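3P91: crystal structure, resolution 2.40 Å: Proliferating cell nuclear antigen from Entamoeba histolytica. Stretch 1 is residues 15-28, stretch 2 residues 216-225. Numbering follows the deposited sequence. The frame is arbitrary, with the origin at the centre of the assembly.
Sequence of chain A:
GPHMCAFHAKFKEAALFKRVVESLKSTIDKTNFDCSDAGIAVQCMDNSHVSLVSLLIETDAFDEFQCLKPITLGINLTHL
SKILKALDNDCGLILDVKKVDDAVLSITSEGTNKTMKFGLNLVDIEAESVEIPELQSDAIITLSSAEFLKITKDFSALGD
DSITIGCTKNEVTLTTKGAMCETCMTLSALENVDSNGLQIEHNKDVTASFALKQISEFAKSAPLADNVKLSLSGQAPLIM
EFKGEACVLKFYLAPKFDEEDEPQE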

# COMPACT_ATOMS: atom_id res chain seq x y z
N ALA A 15 8.48 -2.45 21.87
CA ALA A 15 7.65 -1.47 21.18
C ALA A 15 7.99 -0.05 21.61
O ALA A 15 8.02 0.86 20.78
CB ALA A 15 6.18 -1.76 21.43
N LEU A 16 8.24 0.13 22.90
CA LEU A 16 8.52 1.45 23.46
C LEU A 16 9.67 2.17 22.74
O LEU A 16 9.53 3.33 22.35
CB LEU A 16 8.82 1.34 24.96
CG LEU A 16 8.87 2.58 25.86
CD1 LEU A 16 10.23 3.23 25.87
CD2 LEU A 16 7.79 3.57 25.45
N PHE A 17 10.79 1.49 22.56
CA PHE A 17 11.96 2.13 21.97
C PHE A 17 11.84 2.30 20.45
O PHE A 17 12.39 3.24 19.88
CB PHE A 17 13.22 1.35 22.32
CG PHE A 17 14.49 2.09 22.03
CD1 PHE A 17 14.73 3.33 22.60
CD2 PHE A 17 15.46 1.54 21.21
CE1 PHE A 17 15.90 4.02 22.34
CE2 PHE A 17 16.63 2.21 20.95
CZ PHE A 17 16.86 3.46 21.52
N LYS A 18 11.14 1.38 19.81
CA LYS A 18 10.85 1.50 18.39
C LYS A 18 9.97 2.71 18.13
O LYS A 18 10.20 3.48 17.20
CB LYS A 18 10.15 0.24 17.88
CG LYS A 18 11.00 -1.02 18.02
CD LYS A 18 10.25 -2.27 17.58
CE LYS A 18 9.96 -2.25 16.10
NZ LYS A 18 9.52 -3.59 15.65
N ARG A 19 8.95 2.87 18.96
CA ARG A 19 8.04 4.01 18.85
C ARG A 19 8.74 5.33 19.16
O ARG A 19 8.51 6.34 18.51
CB ARG A 19 6.86 3.81 19.79
CG ARG A 19 6.02 2.65 19.37
CD ARG A 19 5.02 2.27 20.42
NE ARG A 19 4.11 1.26 19.87
CZ ARG A 19 3.24 0.56 20.58
NH1 ARG A 19 3.16 0.75 21.89
NH2 ARG A 19 2.47 -0.34 19.98
N VAL A 20 9.61 5.31 20.17
CA VAL A 20 10.41 6.47 20.50
C VAL A 20 11.21 6.92 19.28
O VAL A 20 11.15 8.09 18.89
CB VAL A 20 11.37 6.14 21.65
CG1 VAL A 20 12.53 7.12 21.70
CG2 VAL A 20 10.61 6.11 22.96
N VAL A 21 11.93 5.99 18.68
CA VAL A 21 12.80 6.29 17.54
C VAL A 21 12.07 6.77 16.27
O VAL A 21 12.59 7.62 15.54
CB VAL A 21 13.73 5.09 17.24
CG1 VAL A 21 14.49 5.31 15.96
CG2 VAL A 21 14.67 4.90 18.40
N GLU A 22 10.88 6.25 16.00
CA GLU A 22 10.06 6.77 14.91
C GLU A 22 9.65 8.21 15.17
O GLU A 22 9.89 9.10 14.36
CB GLU A 22 8.80 5.92 14.73
CG GLU A 22 9.08 4.61 14.07
CD GLU A 22 10.07 4.77 12.94
OE1 GLU A 22 11.17 4.19 13.03
OE2 GLU A 22 9.75 5.50 11.97
N SER A 23 9.02 8.43 16.31
CA SER A 23 8.58 9.75 16.71
C SER A 23 9.74 10.72 16.62
O SER A 23 9.60 11.82 16.10
CB SER A 23 8.05 9.69 18.13
OG SER A 23 7.09 8.66 18.25
N LEU A 24 10.88 10.31 17.13
CA LEU A 24 12.05 11.16 17.16
C LEU A 24 12.52 11.53 15.78
O LEU A 24 12.87 12.67 15.53
CB LEU A 24 13.20 10.43 17.85
CG LEU A 24 13.37 10.60 19.35
CD1 LEU A 24 14.61 9.86 19.80
CD2 LEU A 24 13.46 12.07 19.72
N LYS A 25 12.54 10.55 14.89
CA LYS A 25 13.25 10.70 13.63
C LYS A 25 12.47 11.53 12.62
O LYS A 25 13.03 11.99 11.63
CB LYS A 25 13.67 9.34 13.09
CG LYS A 25 12.91 8.84 11.90
CD LYS A 25 13.73 7.75 11.22
CE LYS A 25 13.15 7.33 9.89
NZ LYS A 25 11.81 6.72 10.10
N SER A 26 11.19 11.74 12.90
CA SER A 26 10.35 12.65 12.14
C SER A 26 10.73 14.12 12.36
O SER A 26 10.43 14.98 11.53
CB SER A 26 8.87 12.45 12.50
OG SER A 26 8.41 11.16 12.13
N THR A 27 11.40 14.42 13.47
CA THR A 27 11.71 15.81 13.80
C THR A 27 13.20 16.11 13.89
O THR A 27 13.62 17.26 13.83
CB THR A 27 11.02 16.22 15.11
OG1 THR A 27 11.59 15.48 16.19
CG2 THR A 27 9.52 15.95 15.03
N ILE A 28 14.01 15.06 14.05
CA ILE A 28 15.46 15.22 14.12
C ILE A 28 16.13 13.96 13.57
O ILE A 28 15.64 12.86 13.77
CB ILE A 28 15.95 15.58 15.56
CG1 ILE A 28 17.47 15.71 15.61
CG2 ILE A 28 15.46 14.57 16.59
CD1 ILE A 28 17.99 17.00 15.05
N SER A 216 2.32 19.10 12.63
CA SER A 216 1.96 17.88 11.92
C SER A 216 3.05 16.80 12.00
O SER A 216 2.73 15.61 12.00
CB SER A 216 1.61 18.20 10.46
OG SER A 216 2.78 18.42 9.70
N GLU A 217 4.32 17.20 12.06
CA GLU A 217 5.41 16.25 12.26
C GLU A 217 5.44 15.78 13.71
O GLU A 217 5.69 14.61 13.99
CB GLU A 217 6.76 16.86 11.86
N PHE A 218 5.17 16.70 14.63
CA PHE A 218 5.14 16.37 16.04
C PHE A 218 4.03 15.38 16.32
O PHE A 218 4.20 14.45 17.10
CB PHE A 218 4.86 17.63 16.88
CG PHE A 218 5.98 18.63 16.87
CD1 PHE A 218 7.23 18.30 16.38
CD2 PHE A 218 5.78 19.90 17.38
CE1 PHE A 218 8.25 19.22 16.38
CE2 PHE A 218 6.80 20.83 17.38
CZ PHE A 218 8.04 20.49 16.88
N ALA A 219 2.89 15.61 15.68
CA ALA A 219 1.68 14.84 15.93
C ALA A 219 1.87 13.36 15.64
O ALA A 219 1.15 12.52 16.18
CB ALA A 219 0.53 15.38 15.10
N LYS A 220 2.85 13.05 14.80
CA LYS A 220 3.12 11.67 14.41
C LYS A 220 3.70 10.85 15.55
O LYS A 220 4.00 9.67 15.37
CB LYS A 220 4.07 11.63 13.23
CG LYS A 220 3.55 12.30 11.99
CD LYS A 220 4.62 12.33 10.92
CE LYS A 220 4.19 13.15 9.72
NZ LYS A 220 5.28 13.26 8.71
N SER A 221 3.85 11.46 16.72
CA SER A 221 4.36 10.76 17.90
C SER A 221 3.23 10.04 18.63
O SER A 221 3.44 9.44 19.69
CB SER A 221 5.06 11.74 18.84
OG SER A 221 6.18 12.32 18.21
N ALA A 222 2.03 10.10 18.06
CA ALA A 222 0.83 9.50 18.64
C ALA A 222 1.01 8.09 19.20
O ALA A 222 0.50 7.78 20.27
CB ALA A 222 -0.32 9.54 17.62
N PRO A 223 1.73 7.22 18.48
CA PRO A 223 1.94 5.85 18.95
C PRO A 223 2.45 5.74 20.40
O PRO A 223 2.24 4.72 21.04
CB PRO A 223 2.99 5.31 17.98
CG PRO A 223 2.72 6.05 16.72
CD PRO A 223 2.33 7.44 17.15
N LEU A 224 3.10 6.79 20.90
CA LEU A 224 3.68 6.74 22.23
C LEU A 224 2.65 6.76 23.34
O LEU A 224 2.93 6.35 24.47
CB LEU A 224 4.66 7.89 22.44
CG LEU A 224 6.08 7.71 21.91
CD1 LEU A 224 6.84 9.00 22.11
CD2 LEU A 224 6.78 6.57 22.61
N ALA A 225 1.46 7.24 23.04
CA ALA A 225 0.49 7.53 24.09
C ALA A 225 -0.89 7.66 23.52
O ALA A 225 -1.06 8.21 22.44
CB ALA A 225 0.88 8.81 24.79
O HOH W 1 7.52 12.89 15.35
O HOH W 2 7.82 11.09 9.39

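Stretch 1 packs against stretch 2 so that R19 lies near L224, S23 near S221 and S26 near E217. The backbones are closest in the middle, where the CA atoms of S23 and S221 lie 4.5 Å apart. Both residues at this closest point are serines, and S23 CB sits 3.2 Å from S221 OG. No direct hydrogen bond crosses between the modelled atoms.

The hydroxyl of S23 instead serves its own helix. With chi1 in the m well, S23 OG donates to R19 O at 2.7 Å, one turn back, where the same carbonyl also receives S23 N. This satisfies the hydroxyl within its own helix, while S23 CB faces S221 OG. S221, also m, places its OG 3.1 Å from F218 O, within hydrogen-bonding distance, and 3.2 Å from water 1. That water links the two stretches, donating to S23 O at 2.5 Å and to E217 O at 2.9 Å.

L224 loses more area to the contact than any other residue. Its CA-to-CB bond points sideways, but the m,t rotamer carries the branched end to the helix. There CD2 meets V20 CG2 at 3.9 Å and L16 CD2 at 4.3 Å, and it also lies 3.9 Å from R19 CB; CD1 lies 3.9 Å from S23 OG. V20 takes part although its CA-to-CB bond points away, because its t rotamer leaves CG2 within reach of the leucine. R19 begins at m and then runs nearly extended, with chi2 and chi3 both t. Its aliphatic portion lies along P223: R19 CD is 3.8 Å from P223 O, and R19 CG is 4.3 Å from P223 CB.

At the other end, T27 adopts p, and its OG1 donates to L24 O at 3.2 Å. The methyl is thereby free to face stretch 2, with T27 CG2 3.5 Å from F218 CD1 at the edge of the ring, near its plane. F218 starts out pointing away, yet its m rotamer brings the ring back to this methyl. T27 CG2 also lies 4.3 Å from E217 CB, the last side-chain atom modelled for that glutamate.

K220 is extended beyond its m chi1, and its CD passes 4.1 Å from S26 OG. Water 2 joins the two side chains, 2.8 Å from S26 OG and accepting a weak hydrogen bond from K220 NZ at 3.4 Å.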